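Local coordinates for agmatinase (Deinococcus radiodurans, PDB 1WOH), which probably hydrolyses agmatine to putrescine and urea, as a manganese-dependent member of the arginase (ureohydrolase) family that binds two manganese ions per subunit, at residues R53-A58 with L288-V293; A192-R195 with T200-P203; K256-A261 with M294-E299. All coordinates share one frame; numbering follows the deposited sequence.

Contact 1: R53-A58 with L288-V293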
ATOM      1  N   ARG A  53       4.055   2.577  19.324  1.00 12.79           N
ATOM      2  CA  ARG A  53       5.100   3.263  18.570  1.00 13.61           C
ATOM      3  C   ARG A  53       4.512   4.298  17.615  1.00 12.70           C
ATOM      4  O   ARG A  53       4.987   5.433  17.538  1.00 13.96           O
ATOM      5  CB  ARG A  53       5.941   2.238  17.799  1.00 14.92           C
ATOM      6  CG  ARG A  53       7.139   2.819  17.071  1.00 16.68           C
ATOM      7  CD  ARG A  53       8.122   1.716  16.698  1.00 19.00           C
ATOM      8  NE  ARG A  53       8.722   1.099  17.881  1.00 21.08           N
ATOM      9  CZ  ARG A  53       9.477   0.004  17.851  1.00 22.78           C
ATOM     10  NH1 ARG A  53       9.724  -0.602  16.693  1.00 20.65           N
ATOM     11  NH2 ARG A  53       9.990  -0.485  18.974  1.00 22.22           N
ATOM     12  N   ALA A  54       3.469   3.916  16.888  1.00 12.23           N
ATOM     13  CA  ALA A  54       2.830   4.835  15.959  1.00 11.23           C
ATOM     14  C   ALA A  54       2.235   6.036  16.688  1.00 11.80           C
ATOM     15  O   ALA A  54       2.274   7.163  16.184  1.00 12.46           O
ATOM     16  CB  ALA A  54       1.745   4.116  15.177  1.00 11.04           C
ATOM     17  N   LEU A  55       1.687   5.799  17.875  1.00 12.55           N
ATOM     18  CA  LEU A  55       1.087   6.879  18.654  1.00 11.36           C
ATOM     19  C   LEU A  55       2.140   7.877  19.120  1.00 11.63           C
ATOM     20  O   LEU A  55       1.875   9.076  19.170  1.00 12.32           O
ATOM     21  CB  LEU A  55       0.314   6.307  19.847  1.00 11.15           C
ATOM     22  CG  LEU A  55      -1.047   5.709  19.452  1.00 10.25           C
ATOM     23  CD1 LEU A  55      -1.586   4.810  20.560  1.00 11.25           C
ATOM     24  CD2 LEU A  55      -2.024   6.844  19.150  1.00 11.50           C
ATOM     25  N   ARG A  56       3.326   7.384  19.474  1.00 11.39           N
ATOM     26  CA  ARG A  56       4.412   8.263  19.898  1.00 11.88           C
ATOM     27  C   ARG A  56       4.834   9.116  18.704  1.00 13.58           C
ATOM     28  O   ARG A  56       4.943  10.341  18.801  1.00 13.26           O
ATOM     29  CB  ARG A  56       5.607   7.449  20.407  1.00 12.02           C
ATOM     30  CG  ARG A  56       5.345   6.711  21.721  1.00 13.09           C
ATOM     31  CD  ARG A  56       6.595   5.991  22.217  1.00 13.24           C
ATOM     32  NE  ARG A  56       6.453   5.566  23.607  1.00 12.94           N
ATOM     33  CZ  ARG A  56       6.149   4.335  24.003  1.00 15.61           C
ATOM     34  NH1 ARG A  56       5.949   3.362  23.112  1.00 14.84           N
ATOM     35  NH2 ARG A  56       6.047   4.070  25.302  1.00 16.99           N
ATOM     36  N   GLU A  57       5.069   8.465  17.571  1.00 12.70           N
ATOM     37  CA  GLU A  57       5.459   9.188  16.368  1.00 12.99           C
ATOM     38  C   GLU A  57       4.411  10.251  16.043  1.00 13.67           C
ATOM     39  O   GLU A  57       4.747  11.408  15.780  1.00 13.99           O
ATOM     40  CB  GLU A  57       5.599   8.215  15.191  1.00 15.30           C
ATOM     41  CG  GLU A  57       6.667   7.153  15.400  1.00 19.64           C
ATOM     42  CD  GLU A  57       6.659   6.076  14.323  1.00 23.94           C
ATOM     43  OE1 GLU A  57       7.514   5.172  14.387  1.00 27.36           O
ATOM     44  OE2 GLU A  57       5.800   6.127  13.418  1.00 28.34           O
ATOM     45  N   ALA A  58       3.138   9.867  16.080  1.00 11.23           N
ATOM     46  CA  ALA A  58       2.067  10.811  15.768  1.00 12.23           C
ATOM     47  C   ALA A  58       1.927  11.936  16.797  1.00 12.67           C
ATOM     48  O   ALA A  58       1.469  13.031  16.461  1.00 13.72           O
ATOM     49  CB  ALA A  58       0.739  10.068  15.629  1.00 13.10           C
ATOM     50  N   LEU A 288      -4.876  11.273  14.335  1.00  8.68           N
ATOM     51  CA  LEU A 288      -6.073  11.700  15.033  1.00  9.08           C
ATOM     52  C   LEU A 288      -6.179  11.150  16.446  1.00 10.02           C
ATOM     53  O   LEU A 288      -6.612  11.859  17.353  1.00 11.07           O
ATOM     54  CB  LEU A 288      -7.326  11.311  14.248  1.00 10.01           C
ATOM     55  CG  LEU A 288      -7.844  12.396  13.298  1.00 12.01           C
ATOM     56  CD1 LEU A 288      -6.743  12.796  12.324  1.00 13.03           C
ATOM     57  CD2 LEU A 288      -9.079  11.895  12.564  1.00 11.70           C
ATOM     58  N   MET A 289      -5.794   9.893  16.644  1.00  7.58           N
ATOM     59  CA  MET A 289      -5.880   9.312  17.980  1.00  9.19           C
ATOM     60  C   MET A 289      -4.834   9.851  18.954  1.00 10.48           C
ATOM     61  O   MET A 289      -5.067   9.887  20.163  1.00 11.62           O
ATOM     62  CB  MET A 289      -5.823   7.788  17.900  1.00 10.75           C
ATOM     63  CG  MET A 289      -7.077   7.173  17.286  1.00 12.39           C
ATOM     64  SD  MET A 289      -8.648   7.505  18.174  1.00 10.05           S
ATOM     65  CE  MET A 289      -8.063   8.000  19.786  1.00 23.00           C
ATOM     66  N   ALA A 290      -3.679  10.266  18.443  1.00 10.08           N
ATOM     67  CA  ALA A 290      -2.663  10.848  19.313  1.00 11.62           C
ATOM     68  C   ALA A 290      -3.206  12.207  19.764  1.00 13.61           C
ATOM     69  O   ALA A 290      -3.039  12.609  20.921  1.00 12.68           O
ATOM     70  CB  ALA A 290      -1.353  11.031  18.561  1.00 13.40           C
ATOM     71  N   ARG A 291      -3.865  12.913  18.846  1.00 12.99           N
ATOM     72  CA  ARG A 291      -4.431  14.213  19.187  1.00 13.03           C
ATOM     73  C   ARG A 291      -5.547  14.047  20.213  1.00 12.61           C
ATOM     74  O   ARG A 291      -5.686  14.856  21.131  1.00 11.60           O
ATOM     75  CB  ARG A 291      -4.992  14.921  17.950  1.00 15.57           C
ATOM     76  CG  ARG A 291      -5.523  16.303  18.305  1.00 17.20           C
ATOM     77  CD  ARG A 291      -6.365  16.930  17.220  1.00 21.49           C
ATOM     78  NE  ARG A 291      -7.479  17.653  17.828  1.00 21.66           N
ATOM     79  CZ  ARG A 291      -8.178  18.608  17.227  1.00 21.62           C
ATOM     80  NH1 ARG A 291      -7.879  18.977  15.989  1.00 22.67           N
ATOM     81  NH2 ARG A 291      -9.192  19.178  17.864  1.00 22.11           N
ATOM     82  N   LEU A 292      -6.351  13.001  20.055  1.00 10.19           N
ATOM     83  CA  LEU A 292      -7.440  12.763  20.991  1.00 10.89           C
ATOM     84  C   LEU A 292      -6.882  12.628  22.403  1.00 10.17           C
ATOM     85  O   LEU A 292      -7.448  13.162  23.357  1.00 11.26           O
ATOM     86  CB  LEU A 292      -8.211  11.478  20.639  1.00  9.61           C
ATOM     87  CG  LEU A 292      -9.491  11.308  21.466  1.00  8.83           C
ATOM     88  CD1 LEU A 292     -10.634  12.024  20.749  1.00 11.73           C
ATOM     89  CD2 LEU A 292      -9.857   9.839  21.626  1.00  9.20           C
ATOM     90  N   VAL A 293      -5.773  11.905  22.543  1.00 10.77           N
ATOM     91  CA  VAL A 293      -5.182  11.723  23.864  1.00 10.64           C
ATOM     92  C   VAL A 293      -4.729  13.072  24.408  1.00 13.60           C
ATOM     93  O   VAL A 293      -5.018  13.414  25.561  1.00 12.38           O
ATOM     94  CB  VAL A 293      -3.973  10.757  23.831  1.00 11.29           C
ATOM     95  CG1 VAL A 293      -3.283  10.740  25.190  1.00 13.29           C
ATOM     96  CG2 VAL A 293      -4.443   9.340  23.478  1.00 11.94           C
TER
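Leu-55 is the first residue of 53-58 to meet 288-293, and it does so through one branch. With CG anti to its own carbonyl carbon (chi1 -77°), the chain carries CD2 to the neighbouring helix, where it lies 3.9 Å from the backbone N of Ala-290. The same methyl is 4.1 Å from Met-289 CB, so the branch sits between the side-chain base of one residue and the backbone N of the next. The Met-289 chain, bent at chi2 and chi3, leads the sulfur away, leaving CB as the touching atom. Leu-55 also contributes its backbone, since its carbonyl O is 3.8 Å from Ala-290 CB.

Arg-56 points to the other side of its helix and forms salt bridges with Asp-82 and Asp-85 at strand 80-85. One turn beyond Leu-55 comes Ala-58, whose CB stands 3.7 Å from Ala-290 CB, methyl against methyl. Ala-290 is thus met by both Leu-55 and Ala-58, and the CA atoms of Leu-55 and Ala-290 are 5.5 Å apart, as short a spacing as a methyl side chain would permit. No hydrogen bond joins the segments, and all four touching residues are buried.

The local helix axes approach to 8.6 Å at a crossing angle of -74°, consistent with an interface of only a few residues. Leu-272 of strand 266-273 touches both Leu-55 and Met-289, while the Met-289 side chain is about 8 Å from that of Asp-229, a manganese ligand. Helices 51-59 and 284-302 thus cross at a large angle with side chains of both on strand 266-273, as befits helices packed on the parallel sheet of the arginase-type alpha/beta fold.

Contact 2: A192-R195 with T200-P203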
ATOM      1  N   ALA A 192     -26.612  -8.938  29.181  1.00 14.77           N
ATOM      2  CA  ALA A 192     -27.492  -9.150  30.324  1.00 15.31           C
ATOM      3  C   ALA A 192     -26.726  -9.074  31.647  1.00 14.53           C
ATOM      4  O   ALA A 192     -27.236  -8.539  32.635  1.00 15.89           O
ATOM      5  CB  ALA A 192     -28.198 -10.498  30.198  1.00 15.82           C
ATOM      6  N   ALA A 193     -25.508  -9.611  31.677  1.00 14.74           N
ATOM      7  CA  ALA A 193     -24.710  -9.571  32.893  1.00 14.68           C
ATOM      8  C   ALA A 193     -24.334  -8.127  33.207  1.00 16.41           C
ATOM      9  O   ALA A 193     -24.381  -7.699  34.362  1.00 15.11           O
ATOM     10  CB  ALA A 193     -23.448 -10.421  32.739  1.00 15.66           C
ATOM     11  N   ALA A 194     -23.956  -7.375  32.178  1.00 14.58           N
ATOM     12  CA  ALA A 194     -23.585  -5.980  32.388  1.00 14.89           C
ATOM     13  C   ALA A 194     -24.789  -5.194  32.915  1.00 15.11           C
ATOM     14  O   ALA A 194     -24.654  -4.403  33.844  1.00 15.97           O
ATOM     15  CB  ALA A 194     -23.082  -5.360  31.084  1.00 13.16           C
ATOM     16  N   ARG A 195     -25.962  -5.413  32.325  1.00 16.65           N
ATOM     17  CA  ARG A 195     -27.159  -4.703  32.770  1.00 17.78           C
ATOM     18  C   ARG A 195     -27.537  -5.107  34.196  1.00 19.46           C
ATOM     19  O   ARG A 195     -27.918  -4.263  35.009  1.00 20.92           O
ATOM     20  CB  ARG A 195     -28.343  -4.980  31.835  1.00 17.35           C
ATOM     21  CG  ARG A 195     -28.208  -4.374  30.442  1.00 21.66           C
ATOM     22  CD  ARG A 195     -29.507  -4.515  29.671  1.00 23.42           C
ATOM     23  NE  ARG A 195     -29.399  -4.060  28.289  1.00 24.82           N
ATOM     24  CZ  ARG A 195     -29.178  -2.800  27.927  1.00 27.43           C
ATOM     25  NH1 ARG A 195     -29.034  -1.850  28.845  1.00 27.89           N
ATOM     26  NH2 ARG A 195     -29.111  -2.488  26.639  1.00 29.53           N
ATOM     27  N   THR A 200     -24.066   0.849  32.579  1.00 14.40           N
ATOM     28  CA  THR A 200     -24.838   1.678  31.661  1.00 14.39           C
ATOM     29  C   THR A 200     -24.386   1.436  30.229  1.00 14.24           C
ATOM     30  O   THR A 200     -23.214   1.598  29.897  1.00 15.91           O
ATOM     31  CB  THR A 200     -24.676   3.166  32.011  1.00 14.88           C
ATOM     32  OG1 THR A 200     -25.067   3.371  33.374  1.00 17.25           O
ATOM     33  CG2 THR A 200     -25.548   4.035  31.107  1.00 14.06           C
ATOM     34  N   ILE A 201     -25.334   1.041  29.391  1.00 13.94           N
ATOM     35  CA  ILE A 201     -25.064   0.744  27.995  1.00 15.55           C
ATOM     36  C   ILE A 201     -25.697   1.813  27.119  1.00 15.19           C
ATOM     37  O   ILE A 201     -26.917   1.965  27.100  1.00 15.02           O
ATOM     38  CB  ILE A 201     -25.636  -0.648  27.632  1.00 15.85           C
ATOM     39  CG1 ILE A 201     -24.891  -1.724  28.425  1.00 19.54           C
ATOM     40  CG2 ILE A 201     -25.542  -0.889  26.135  1.00 17.71           C
ATOM     41  CD1 ILE A 201     -25.318  -3.147  28.094  1.00 20.07           C
ATOM     42  N   ILE A 202     -24.866   2.558  26.400  1.00 14.11           N
ATOM     43  CA  ILE A 202     -25.370   3.617  25.532  1.00 14.24           C
ATOM     44  C   ILE A 202     -25.031   3.338  24.069  1.00 12.57           C
ATOM     45  O   ILE A 202     -23.920   3.605  23.615  1.00 13.49           O
ATOM     46  CB  ILE A 202     -24.785   4.994  25.943  1.00 13.85           C
ATOM     47  CG1 ILE A 202     -25.067   5.255  27.430  1.00 15.39           C
ATOM     48  CG2 ILE A 202     -25.414   6.099  25.103  1.00 15.31           C
ATOM     49  CD1 ILE A 202     -24.437   6.542  27.977  1.00 15.56           C
ATOM     50  N   PRO A 203     -25.992   2.784  23.313  1.00 13.84           N
ATOM     51  CA  PRO A 203     -25.797   2.466  21.893  1.00 14.82           C
ATOM     52  C   PRO A 203     -25.464   3.728  21.101  1.00 15.72           C
ATOM     53  O   PRO A 203     -25.846   4.827  21.497  1.00 16.45           O
ATOM     54  CB  PRO A 203     -27.145   1.882  21.481  1.00 16.02           C
ATOM     55  CG  PRO A 203     -27.704   1.343  22.770  1.00 17.01           C
ATOM     56  CD  PRO A 203     -27.347   2.414  23.752  1.00 15.77           C
TER
HETATM   57  O   HOH W   1     -29.381   0.606  26.788  1.00 27.82           O
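Arg-195 lays its guanidinium against Ile-201, whose CD1 methyl sits over the centre of one face, 3.9 Å above the plane. The two side chains cross at about a right angle, so the arginine spans the isoleucine rather than running alongside it. Contact continues to the terminal nitrogens: NH1 of Arg-195 is 3.8 Å from Ile-201 CB, and NH2 of Arg-195 is 3.9 Å from Ile-201 CG2. Nearer the backbone, CG of Arg-195 is likewise 3.9 Å from CD1 of Ile-201.

An extended run from CG to NE gives the arginine this reach, and the turn at chi4 (-66°) sets the orientation of the guanidinium plane at its end. NH2 of Arg-195 is linked to the strand through a water, which accepts from it at 3.1 Å and donates to the Ile-201 carbonyl O at 2.8 Å. Ile-201 therefore meets the arginine twice, by apolar contact at its side chain and by a water bridge at its backbone. Ala-194 adds a looser touch, its CB 4.3 Å from Ile-201 CD1.

Ile-201 is buried whereas Arg-195 is exposed, so the charged group lies on the solvent side of the contact. Leu-69 of a neighbouring subunit also packs on Ile-201. Thr-200 and Ile-202 bond through their backbones to strand 173-181, placing 200-203 at the end of the sheet within this chain. Helix 188-196 and strand 200-203 thereby complete a beta-alpha-beta crossover between adjacent parallel strands.

Contact 3: K256-A261 with M294-E299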
ATOM      1  N   LYS A 256     -16.388  15.204  22.798  1.00 15.19           N
ATOM      2  CA  LYS A 256     -17.364  15.885  23.648  1.00 16.19           C
ATOM      3  C   LYS A 256     -17.707  15.002  24.850  1.00 16.59           C
ATOM      4  O   LYS A 256     -17.890  15.494  25.965  1.00 14.34           O
ATOM      5  CB  LYS A 256     -18.647  16.197  22.876  1.00 18.33           C
ATOM      6  CG  LYS A 256     -18.526  17.345  21.895  1.00 21.21           C
ATOM      7  CD  LYS A 256     -19.891  17.711  21.335  1.00 26.02           C
ATOM      8  CE  LYS A 256     -19.816  18.919  20.417  1.00 31.12           C
ATOM      9  NZ  LYS A 256     -19.020  18.637  19.191  1.00 32.94           N
ATOM     10  N   ILE A 257     -17.802  13.698  24.609  1.00 14.19           N
ATOM     11  CA  ILE A 257     -18.111  12.743  25.671  1.00 13.40           C
ATOM     12  C   ILE A 257     -16.988  12.738  26.704  1.00 13.03           C
ATOM     13  O   ILE A 257     -17.237  12.846  27.912  1.00 12.16           O
ATOM     14  CB  ILE A 257     -18.287  11.314  25.095  1.00 11.41           C
ATOM     15  CG1 ILE A 257     -19.555  11.259  24.246  1.00 14.28           C
ATOM     16  CG2 ILE A 257     -18.385  10.284  26.234  1.00 11.78           C
ATOM     17  CD1 ILE A 257     -19.674  10.015  23.410  1.00 12.86           C
ATOM     18  N   LEU A 258     -15.748  12.620  26.234  1.00 11.47           N
ATOM     19  CA  LEU A 258     -14.611  12.614  27.144  1.00 11.95           C
ATOM     20  C   LEU A 258     -14.484  13.948  27.884  1.00 13.00           C
ATOM     21  O   LEU A 258     -14.222  13.978  29.085  1.00 13.29           O
ATOM     22  CB  LEU A 258     -13.318  12.324  26.380  1.00 11.57           C
ATOM     23  CG  LEU A 258     -13.278  10.932  25.721  1.00 10.54           C
ATOM     24  CD1 LEU A 258     -12.113  10.847  24.736  1.00  9.59           C
ATOM     25  CD2 LEU A 258     -13.166   9.852  26.797  1.00 10.08           C
ATOM     26  N   ALA A 259     -14.670  15.047  27.162  1.00 12.41           N
ATOM     27  CA  ALA A 259     -14.556  16.369  27.770  1.00 13.51           C
ATOM     28  C   ALA A 259     -15.577  16.539  28.891  1.00 13.62           C
ATOM     29  O   ALA A 259     -15.254  17.056  29.966  1.00 16.19           O
ATOM     30  CB  ALA A 259     -14.747  17.448  26.709  1.00 14.49           C
ATOM     31  N   ALA A 260     -16.804  16.098  28.642  1.00 13.67           N
ATOM     32  CA  ALA A 260     -17.872  16.211  29.630  1.00 14.58           C
ATOM     33  C   ALA A 260     -17.525  15.431  30.890  1.00 15.48           C
ATOM     34  O   ALA A 260     -17.689  15.925  32.011  1.00 15.15           O
ATOM     35  CB  ALA A 260     -19.181  15.706  29.042  1.00 13.89           C
ATOM     36  N   ALA A 261     -17.040  14.209  30.706  1.00 14.39           N
ATOM     37  CA  ALA A 261     -16.680  13.376  31.842  1.00 13.89           C
ATOM     38  C   ALA A 261     -15.489  13.959  32.602  1.00 13.82           C
ATOM     39  O   ALA A 261     -15.459  13.923  33.827  1.00 15.82           O
ATOM     40  CB  ALA A 261     -16.365  11.956  31.369  1.00 14.48           C
ATOM     41  N   MET A 294      -4.040  13.847  23.573  1.00 11.55           N
ATOM     42  CA  MET A 294      -3.554  15.151  24.009  1.00 13.56           C
ATOM     43  C   MET A 294      -4.691  16.123  24.312  1.00 12.45           C
ATOM     44  O   MET A 294      -4.617  16.883  25.282  1.00 15.49           O
ATOM     45  CB  MET A 294      -2.615  15.770  22.959  1.00 13.20           C
ATOM     46  CG  MET A 294      -1.275  15.047  22.788  1.00 15.51           C
ATOM     47  SD  MET A 294      -0.446  14.614  24.328  1.00 19.40           S
ATOM     48  CE  MET A 294      -0.019  16.279  24.969  1.00 17.63           C
ATOM     49  N   GLU A 295      -5.737  16.108  23.493  1.00 11.77           N
ATOM     50  CA  GLU A 295      -6.859  17.001  23.735  1.00 13.07           C
ATOM     51  C   GLU A 295      -7.591  16.568  25.000  1.00 14.12           C
ATOM     52  O   GLU A 295      -8.053  17.403  25.779  1.00 15.32           O
ATOM     53  CB  GLU A 295      -7.829  17.019  22.552  1.00 13.49           C
ATOM     54  CG  GLU A 295      -8.985  18.006  22.751  1.00 15.71           C
ATOM     55  CD  GLU A 295      -9.781  18.259  21.485  1.00 15.16           C
ATOM     56  OE1 GLU A 295     -10.772  19.016  21.543  1.00 17.09           O
ATOM     57  OE2 GLU A 295      -9.420  17.702  20.431  1.00 15.24           O
ATOM     58  N   THR A 296      -7.693  15.261  25.219  1.00 13.82           N
ATOM     59  CA  THR A 296      -8.368  14.788  26.421  1.00 14.11           C
ATOM     60  C   THR A 296      -7.612  15.272  27.655  1.00 13.68           C
ATOM     61  O   THR A 296      -8.221  15.720  28.627  1.00 14.72           O
ATOM     62  CB  THR A 296      -8.479  13.250  26.439  1.00 14.62           C
ATOM     63  OG1 THR A 296      -9.310  12.827  25.348  1.00 12.90           O
ATOM     64  CG2 THR A 296      -9.106  12.776  27.746  1.00 14.79           C
ATOM     65  N   LEU A 297      -6.287  15.192  27.618  1.00 13.70           N
ATOM     66  CA  LEU A 297      -5.486  15.654  28.745  1.00 15.00           C
ATOM     67  C   LEU A 297      -5.675  17.158  28.968  1.00 15.57           C
ATOM     68  O   LEU A 297      -5.641  17.630  30.107  1.00 15.49           O
ATOM     69  CB  LEU A 297      -4.011  15.330  28.516  1.00 13.98           C
ATOM     70  CG  LEU A 297      -3.664  13.836  28.548  1.00 15.23           C
ATOM     71  CD1 LEU A 297      -2.229  13.625  28.093  1.00 13.73           C
ATOM     72  CD2 LEU A 297      -3.865  13.290  29.955  1.00 14.93           C
ATOM     73  N   CYS A 298      -5.869  17.911  27.889  1.00 15.70           N
ATOM     74  CA  CYS A 298      -6.089  19.353  28.025  1.00 16.04           C
ATOM     75  C   CYS A 298      -7.340  19.545  28.861  1.00 16.50           C
ATOM     76  O   CYS A 298      -7.366  20.355  29.788  1.00 17.81           O
ATOM     77  CB  CYS A 298      -6.320  20.017  26.668  1.00 16.63           C
ATOM     78  SG  CYS A 298      -4.862  20.302  25.686  1.00 17.73           S
ATOM     79  N   GLU A 299      -8.381  18.794  28.510  1.00 15.49           N
ATOM     80  CA  GLU A 299      -9.649  18.866  29.216  1.00 15.39           C
ATOM     81  C   GLU A 299      -9.471  18.416  30.658  1.00 16.84           C
ATOM     82  O   GLU A 299      -9.967  19.060  31.578  1.00 18.86           O
ATOM     83  CB  GLU A 299     -10.695  17.985  28.524  1.00 16.41           C
ATOM     84  CG  GLU A 299     -11.078  18.415  27.105  1.00 15.79           C
ATOM     85  CD  GLU A 299     -11.766  19.771  27.058  1.00 17.79           C
ATOM     86  OE1 GLU A 299     -12.329  20.190  28.090  1.00 18.31           O
ATOM     87  OE2 GLU A 299     -11.759  20.412  25.982  1.00 19.85           O
TER
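Two helices of the alpha/beta fold, 251-264 and 284-302, are joined in sequence through strand 266-273 and meet here through two consecutive residues on one helix, Leu-258 and Ala-259. Leu-258 directs its CD1 branch at the Thr-296 hydroxyl, with CD1 to OG1 at 3.5 Å, a methyl resting against an oxygen. That oxygen already has a polar partner inside its own helix: with OG1 anti to the carbonyl carbon (chi1 -64°), it turns back to hydrogen-bond the carbonyl O of Leu-292. The hydroxyl of this buried threonine is thus satisfied internally, leaving it to meet the leucine by van der Waals contact.

Ala-259 forms the second point of contact. Its CB lies 3.8 Å from both CG and CD of Glu-299, and 3.9 Å from OE1 of Glu-299. A bend at chi2 (-65°) folds the glutamate over this methyl, so the aliphatic part and the carboxylate carbon touch it together. The carboxylate is held from elsewhere: OE2 forms a salt bridge with Arg-74, which would favour its charged form. The CA atoms of Ala-259 and Glu-299 are 5.7 Å apart, a close approach compatible with the small alanine, and no hydrogen bond crosses between the segments.

Met-255, one turn before Ala-259, extends the interface by packing on Glu-295, Thr-296 and Glu-299. Helix 251-264 packs on the main sheet through Leu-258 on Phe-226 of strand 223-229, while helix 284-302 turns Met-294 and Cys-298 to Phe-66 of the separate antiparallel pair.

Overall arrangement
Contacts 1 and 3 share helix 284-302, which meets helix 51-59 in the first and helix 251-264 in the second; they join directly where Leu-292 CD2 and Leu-258 CD1 pack at 4.0 Å. Contact 1 is buried and its touching side chains are all apolar, whereas contact 3, partly buried, mixes methyl groups with a hydroxyl and a carboxylate whose polar partners lie outside its segments. Contact 2 stands apart, its centre about 30 Å from that of contact 1 and about 23 Å from that of contact 3. It joins a helix to an outermost strand, and there an exposed guanidinium and a bridging water accompany the apolar contact.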